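Long-range contacts in lipoate-protein ligase, putative (Streptococcus pneumoniae, PDB 1VQZ), which is a putative lipoate-protein ligase, built from a catalytic domain of the lipoyl protein ligase A/B family and a smaller C-terminal domain: residues A[51-56]-A[86-91]; A[76-81]-A[249-254]. One frame throughout, in Å; residues are numbered along the deposited sequence.

Interaction 1: residues A[51-56]-A[86-91]; sequences PSIIVG and AVYHDL. With EDO (1,2-ethanediol), chain L.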
loop_
_atom_site.group_PDB
_atom_site.type_symbol
_atom_site.label_atom_id
_atom_site.label_comp_id
_atom_site.label_asym_id
_atom_site.label_seq_id
_atom_site.Cartn_x
_atom_site.Cartn_y
_atom_site.Cartn_z
ATOM N N PRO A 51 16.007 -2.282 -5.353
ATOM C CA PRO A 51 15.899 -2.418 -3.870
ATOM C C PRO A 51 15.361 -1.169 -3.139
ATOM O O PRO A 51 15.944 -0.043 -3.185
ATOM C CB PRO A 51 17.333 -2.774 -3.417
ATOM C CG PRO A 51 17.882 -3.561 -4.637
ATOM C CD PRO A 51 17.286 -2.803 -5.864
ATOM N N SER A 52 14.272 -1.384 -2.433
ATOM C CA SER A 52 13.469 -0.302 -1.884
ATOM C C SER A 52 12.702 -0.735 -0.656
ATOM O O SER A 52 12.228 -1.871 -0.586
ATOM C CB SER A 52 12.457 0.205 -2.938
ATOM O OG SER A 52 13.082 0.667 -4.154
ATOM N N ILE A 53 12.601 0.162 0.327
ATOM C CA ILE A 53 11.595 0.054 1.373
ATOM C C ILE A 53 10.436 0.979 1.029
ATOM O O ILE A 53 10.592 2.199 0.946
ATOM C CB ILE A 53 12.119 0.391 2.796
ATOM C CG1 ILE A 53 13.351 -0.470 3.143
ATOM C CG2 ILE A 53 10.977 0.209 3.816
ATOM C CD1 ILE A 53 13.029 -1.970 3.285
ATOM N N ILE A 54 9.273 0.387 0.863
ATOM C CA ILE A 54 8.075 1.115 0.563
ATOM C C ILE A 54 7.226 1.199 1.842
ATOM O O ILE A 54 6.839 0.179 2.402
ATOM C CB ILE A 54 7.262 0.453 -0.539
ATOM C CG1 ILE A 54 8.108 0.209 -1.808
ATOM C CG2 ILE A 54 6.072 1.339 -0.918
ATOM C CD1 ILE A 54 8.764 1.439 -2.401
ATOM N N VAL A 55 6.933 2.417 2.272
ATOM C CA VAL A 55 6.223 2.663 3.499
ATOM C C VAL A 55 4.808 3.045 3.201
ATOM O O VAL A 55 4.520 3.623 2.154
ATOM C CB VAL A 55 6.936 3.675 4.477
ATOM C CG1 VAL A 55 8.349 3.193 4.768
ATOM C CG2 VAL A 55 6.954 5.120 3.941
ATOM N N GLY A 56 3.926 2.680 4.138
ATOM C CA GLY A 56 2.520 2.985 4.040
ATOM C C GLY A 56 2.267 4.472 4.109
ATOM O O GLY A 56 3.049 5.260 4.653
ATOM N N ALA A 86 5.432 -1.480 6.151
ATOM C CA ALA A 86 6.599 -1.418 5.303
ATOM C C ALA A 86 6.811 -2.706 4.528
ATOM O O ALA A 86 6.635 -3.806 5.045
ATOM C CB ALA A 86 7.852 -1.070 6.123
ATOM N N VAL A 87 7.180 -2.540 3.270
ATOM C CA VAL A 87 7.435 -3.666 2.383
ATOM C C VAL A 87 8.790 -3.512 1.674
ATOM O O VAL A 87 9.121 -2.421 1.233
ATOM C CB VAL A 87 6.307 -3.777 1.342
ATOM C CG1 VAL A 87 6.469 -4.991 0.536
ATOM C CG2 VAL A 87 4.965 -3.804 2.048
ATOM N N TYR A 88 9.540 -4.624 1.569
ATOM C CA TYR A 88 10.769 -4.686 0.789
ATOM C C TYR A 88 10.541 -5.106 -0.654
ATOM O O TYR A 88 9.960 -6.157 -0.945
ATOM C CB TYR A 88 11.814 -5.613 1.438
ATOM C CG TYR A 88 13.124 -5.610 0.696
ATOM C CD1 TYR A 88 13.926 -4.459 0.674
ATOM C CD2 TYR A 88 13.576 -6.751 0.023
ATOM C CE1 TYR A 88 15.132 -4.431 -0.023
ATOM C CE2 TYR A 88 14.810 -6.729 -0.715
ATOM C CZ TYR A 88 15.567 -5.575 -0.720
ATOM O OH TYR A 88 16.768 -5.573 -1.370
ATOM N N HIS A 89 11.031 -4.274 -1.545
ATOM C CA HIS A 89 11.090 -4.564 -2.959
ATOM C C HIS A 89 12.514 -4.761 -3.414
ATOM O O HIS A 89 13.426 -4.042 -2.982
ATOM C CB HIS A 89 10.520 -3.369 -3.746
ATOM C CG HIS A 89 9.046 -3.187 -3.618
ATOM N ND1 HIS A 89 8.379 -3.283 -2.416
ATOM C CD2 HIS A 89 8.118 -2.787 -4.530
ATOM C CE1 HIS A 89 7.093 -3.022 -2.607
ATOM N NE2 HIS A 89 6.918 -2.685 -3.876
ATOM N N ASP A 90 12.676 -5.676 -4.359
ATOM C CA ASP A 90 13.879 -5.804 -5.122
ATOM C C ASP A 90 13.555 -6.193 -6.562
ATOM O O ASP A 90 12.374 -6.275 -6.950
ATOM C CB ASP A 90 14.909 -6.715 -4.389
ATOM C CG ASP A 90 14.589 -8.219 -4.438
ATOM O OD1 ASP A 90 13.705 -8.678 -5.179
ATOM O OD2 ASP A 90 15.263 -8.977 -3.688
ATOM N N LEU A 91 14.598 -6.447 -7.364
ATOM C CA LEU A 91 14.410 -6.741 -8.761
ATOM C C LEU A 91 13.666 -8.068 -9.035
ATOM O O LEU A 91 13.339 -8.336 -10.174
ATOM C CB LEU A 91 15.752 -6.746 -9.504
ATOM C CG LEU A 91 16.394 -5.373 -9.632
ATOM C CD1 LEU A 91 17.674 -5.518 -10.464
ATOM C CD2 LEU A 91 15.446 -4.294 -10.281
HETATM C C1 EDO L . 4.143 0.426 -4.125
HETATM O O1 EDO L . 4.135 -0.929 -3.742
HETATM C C2 EDO L . 2.809 0.648 -4.798
HETATM O O2 EDO L . 2.820 1.859 -5.522
#
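Ile54 lays its CG1 over one face of the His89 imidazole, 3.6 Å from the ring centroid and 16° off the normal, a CH-pi contact displaced toward the ND1-CE1 rim. CG1 is anti to the carbonyl carbon (chi1 -54°), which keeps the branch beside the backbone N, against the ring, while CG2 turns toward the 1,2-ethanediol. His89 NE2 meets O1 of that molecule at the ring edge, in a hydrogen bond of 3.3 Å in which either atom could be the donor; the same molecule is also hydrogen-bonded to Glu30. His89 ND1, by contrast, is buried without a polar partner. These side chains stand on one face of an antiparallel ladder that forms an edge of the small mixed sheet in the lipoyl protein ligase A/B catalytic domain, with strand 52-55 central and 87-89 outermost. Ser52 and His89 form one hydrogen-bonded pair, Ile54 and Val87 the next; Ile54 N to Val87 O is 2.8 Å and almost straight at 176°. On the other face, Ile53 and Tyr88 form the non-hydrogen-bonded pair between them. Ile53 CD1 meets the phenol edge, 3.7 Å from Tyr88 CD1, the two side chains crossing at about a right angle, and Pro51 CB lies 3.5 Å from Tyr88 OH.

Interaction 2: residues A[76-81]-A[249-254]; sequences EVVRRI and DWNYGK. With EDO (1,2-ethanediol), chain I; EDO (1,2-ethanediol), chain G; EDO (1,2-ethanediol), chain Q.
Strand 76-79 meets the last turn of helix 248-251 and the residues that follow it, the backbones coming closest at Arg79 and Asn251, whose CA atoms are 4.9 Å apart. Tyr252 is the first residue to leave helical geometry. Asn251 and Trp250 bind the N-H and the C=O of Arg79, both on the strand edge that faces the helix: Asn251 OD1 accepts from Arg79 N at 3.0 Å, the donor standing above the amide carbonyl plane, while ND2 of the same amide is held by Phe245 O, and Trp250 NE1 donates to Arg79 O at 2.9 Å with that oxygen near the indole plane. The Arg79 side chain, bent at chi3 (-65°), runs CD over the indole face, 3.8 Å from the centroid of the six-membered ring. Its guanidinium, turned 79° from the indole, then reads two backbone carbonyls along its edge: NE to Trp250 O at 2.8 Å, and NH2 to Tyr252 O at 3.0 Å on a lone pair. NH1 is taken by Gln59 O. Val77 CG1 packs against Tyr252 OH at 3.8 Å, the side chains crossing at about a right angle; that hydroxyl accepts from a 1,2-ethanediol. Arg79 thus ties the small sheet of the catalytic domain to the helix end that precedes strand 260-266 of the separate four-stranded sheet.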
loop_
_atom_site.group_PDB
_atom_site.type_symbol
_atom_site.label_atom_id
_atom_site.label_comp_id
_atom_site.label_asym_id
_atom_site.label_seq_id
_atom_site.Cartn_x
_atom_site.Cartn_y
_atom_site.Cartn_z
ATOM N N GLU A 76 16.344 2.520 -1.797
ATOM C CA GLU A 76 15.375 3.658 -1.872
ATOM C C GLU A 76 14.338 3.545 -0.744
ATOM O O GLU A 76 13.984 2.448 -0.362
ATOM C CB GLU A 76 14.611 3.644 -3.200
ATOM C CG GLU A 76 15.418 3.552 -4.506
ATOM C CD GLU A 76 16.280 4.745 -4.755
ATOM O OE1 GLU A 76 16.052 5.775 -4.129
ATOM O OE2 GLU A 76 17.210 4.667 -5.576
ATOM N N VAL A 77 13.870 4.674 -0.215
ATOM C CA VAL A 77 12.736 4.743 0.694
ATOM C C VAL A 77 11.667 5.655 0.070
ATOM O O VAL A 77 11.880 6.887 -0.060
ATOM C CB VAL A 77 13.154 5.202 2.134
ATOM C CG1 VAL A 77 11.976 5.364 3.045
ATOM C CG2 VAL A 77 14.159 4.243 2.731
ATOM N N VAL A 78 10.504 5.060 -0.257
ATOM C CA VAL A 78 9.386 5.801 -0.860
ATOM C C VAL A 78 8.053 5.459 -0.197
ATOM O O VAL A 78 7.779 4.302 0.096
ATOM C CB VAL A 78 9.349 5.545 -2.396
ATOM C CG1 VAL A 78 8.236 6.326 -3.097
ATOM C CG2 VAL A 78 10.726 5.882 -3.042
ATOM N N ARG A 79 7.260 6.476 0.099
ATOM C CA ARG A 79 5.931 6.295 0.669
ATOM C C ARG A 79 4.950 6.067 -0.459
ATOM O O ARG A 79 4.894 6.839 -1.399
ATOM C CB ARG A 79 5.555 7.528 1.470
ATOM C CG ARG A 79 4.236 7.474 2.183
ATOM C CD ARG A 79 3.872 8.819 2.694
ATOM N NE ARG A 79 4.739 9.391 3.745
ATOM C CZ ARG A 79 4.771 9.013 5.025
ATOM N NH1 ARG A 79 4.066 7.976 5.459
ATOM N NH2 ARG A 79 5.542 9.677 5.883
ATOM N N ARG A 80 4.174 4.997 -0.359
ATOM C CA ARG A 80 3.108 4.730 -1.315
ATOM C C ARG A 80 1.768 5.345 -0.923
ATOM O O ARG A 80 1.594 6.007 0.163
ATOM C CB ARG A 80 2.969 3.197 -1.545
ATOM C CG ARG A 80 2.513 2.408 -0.328
ATOM C CD ARG A 80 2.177 0.921 -0.646
ATOM N NE ARG A 80 1.664 0.383 0.613
ATOM C CZ ARG A 80 2.406 -0.086 1.626
ATOM N NH1 ARG A 80 3.717 -0.187 1.503
ATOM N NH2 ARG A 80 1.811 -0.437 2.776
ATOM N N ILE A 81 0.809 5.223 -1.843
ATOM C CA ILE A 81 -0.497 5.884 -1.621
ATOM C C ILE A 81 -1.577 4.980 -1.062
ATOM O O ILE A 81 -2.705 5.407 -0.963
ATOM C CB ILE A 81 -0.991 6.668 -2.870
ATOM C CG1 ILE A 81 -1.407 5.725 -4.004
ATOM C CG2 ILE A 81 0.105 7.642 -3.325
ATOM C CD1 ILE A 81 -1.958 6.426 -5.227
ATOM N N ASP A 249 9.715 15.691 1.801
ATOM C CA ASP A 249 8.505 16.199 2.423
ATOM C C ASP A 249 7.368 15.160 2.331
ATOM O O ASP A 249 6.515 15.057 3.232
ATOM C CB ASP A 249 8.001 17.478 1.734
ATOM C CG ASP A 249 8.874 18.712 1.989
ATOM O OD1 ASP A 249 9.637 18.768 2.965
ATOM O OD2 ASP A 249 8.750 19.661 1.193
ATOM N N TRP A 250 7.351 14.434 1.219
ATOM C CA TRP A 250 6.383 13.388 1.026
ATOM C C TRP A 250 6.799 12.086 1.726
ATOM O O TRP A 250 5.995 11.460 2.407
ATOM C CB TRP A 250 6.130 13.133 -0.471
ATOM C CG TRP A 250 5.348 11.882 -0.694
ATOM C CD1 TRP A 250 5.832 10.683 -1.209
ATOM C CD2 TRP A 250 3.977 11.652 -0.372
ATOM N NE1 TRP A 250 4.829 9.731 -1.201
ATOM C CE2 TRP A 250 3.687 10.289 -0.699
ATOM C CE3 TRP A 250 2.955 12.442 0.186
ATOM C CZ2 TRP A 250 2.449 9.730 -0.505
ATOM C CZ3 TRP A 250 1.686 11.854 0.389
ATOM C CH2 TRP A 250 1.452 10.510 0.014
ATOM N N ASN A 251 8.030 11.641 1.511
ATOM C CA ASN A 251 8.423 10.274 1.961
ATOM C C ASN A 251 8.568 10.192 3.485
ATOM O O ASN A 251 8.218 9.168 4.099
ATOM C CB ASN A 251 9.729 9.837 1.271
ATOM C CG ASN A 251 9.571 9.625 -0.200
ATOM O OD1 ASN A 251 8.575 9.092 -0.632
ATOM N ND2 ASN A 251 10.581 9.984 -0.979
ATOM N N TYR A 252 9.096 11.273 4.056
ATOM C CA TYR A 252 9.249 11.439 5.506
ATOM C C TYR A 252 8.246 12.491 5.952
ATOM O O TYR A 252 7.098 12.165 6.242
ATOM C CB TYR A 252 10.692 11.845 5.819
ATOM C CG TYR A 252 11.672 10.709 5.598
ATOM C CD1 TYR A 252 12.168 10.421 4.330
ATOM C CD2 TYR A 252 12.102 9.921 6.656
ATOM C CE1 TYR A 252 13.100 9.359 4.123
ATOM C CE2 TYR A 252 13.020 8.872 6.478
ATOM C CZ TYR A 252 13.492 8.581 5.207
ATOM O OH TYR A 252 14.382 7.543 5.040
ATOM N N GLY A 253 8.658 13.757 5.982
ATOM C CA GLY A 253 7.704 14.871 6.131
ATOM C C GLY A 253 7.810 15.603 7.447
ATOM O O GLY A 253 8.373 15.088 8.403
ATOM N N LYS A 254 7.232 16.797 7.501
ATOM C CA LYS A 254 7.356 17.661 8.655
ATOM C C LYS A 254 6.529 17.179 9.840
ATOM O O LYS A 254 5.423 16.683 9.690
ATOM C CB LYS A 254 6.951 19.104 8.292
HETATM C C1 EDO I . 3.991 13.009 5.113
HETATM O O1 EDO I . 3.193 13.707 6.113
HETATM C C2 EDO I . 3.341 13.119 3.732
HETATM O O2 EDO I . 3.276 14.490 3.261
HETATM C C1 EDO G . 11.405 18.469 -0.700
HETATM O O1 EDO G . 11.226 17.680 0.477
HETATM C C2 EDO G . 12.523 17.848 -1.478
HETATM O O2 EDO G . 12.912 16.724 -0.688
HETATM C C1 EDO Q . 17.053 9.553 8.348
HETATM O O1 EDO Q . 16.431 10.832 8.338
HETATM C C2 EDO Q . 16.158 8.316 8.384
HETATM O O2 EDO Q . 16.444 7.430 7.264
#

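Interactions 1 and 2 share one three-stranded sheet, their centres 12 Å apart. Strand 52-55 lies in the middle, antiparallel to 87-89 in interaction 1 and parallel to 76-79, which carries interaction 2 on the outer side. Backbone bonds join the two directly: Ile53 N lies 2.8 Å from Glu76 O, and Val55 O lies 2.9 Å from Arg80 N. Arg79 adds a weak hydrogen bond from NH1 to Gly56 O, so the residue whose guanidinium bonds to Trp250 O and Tyr252 O also touches the end of 51-56. The 1,2-ethanediol near His89 probably comes from the crystallisation liquor, although such molecules often mark pockets.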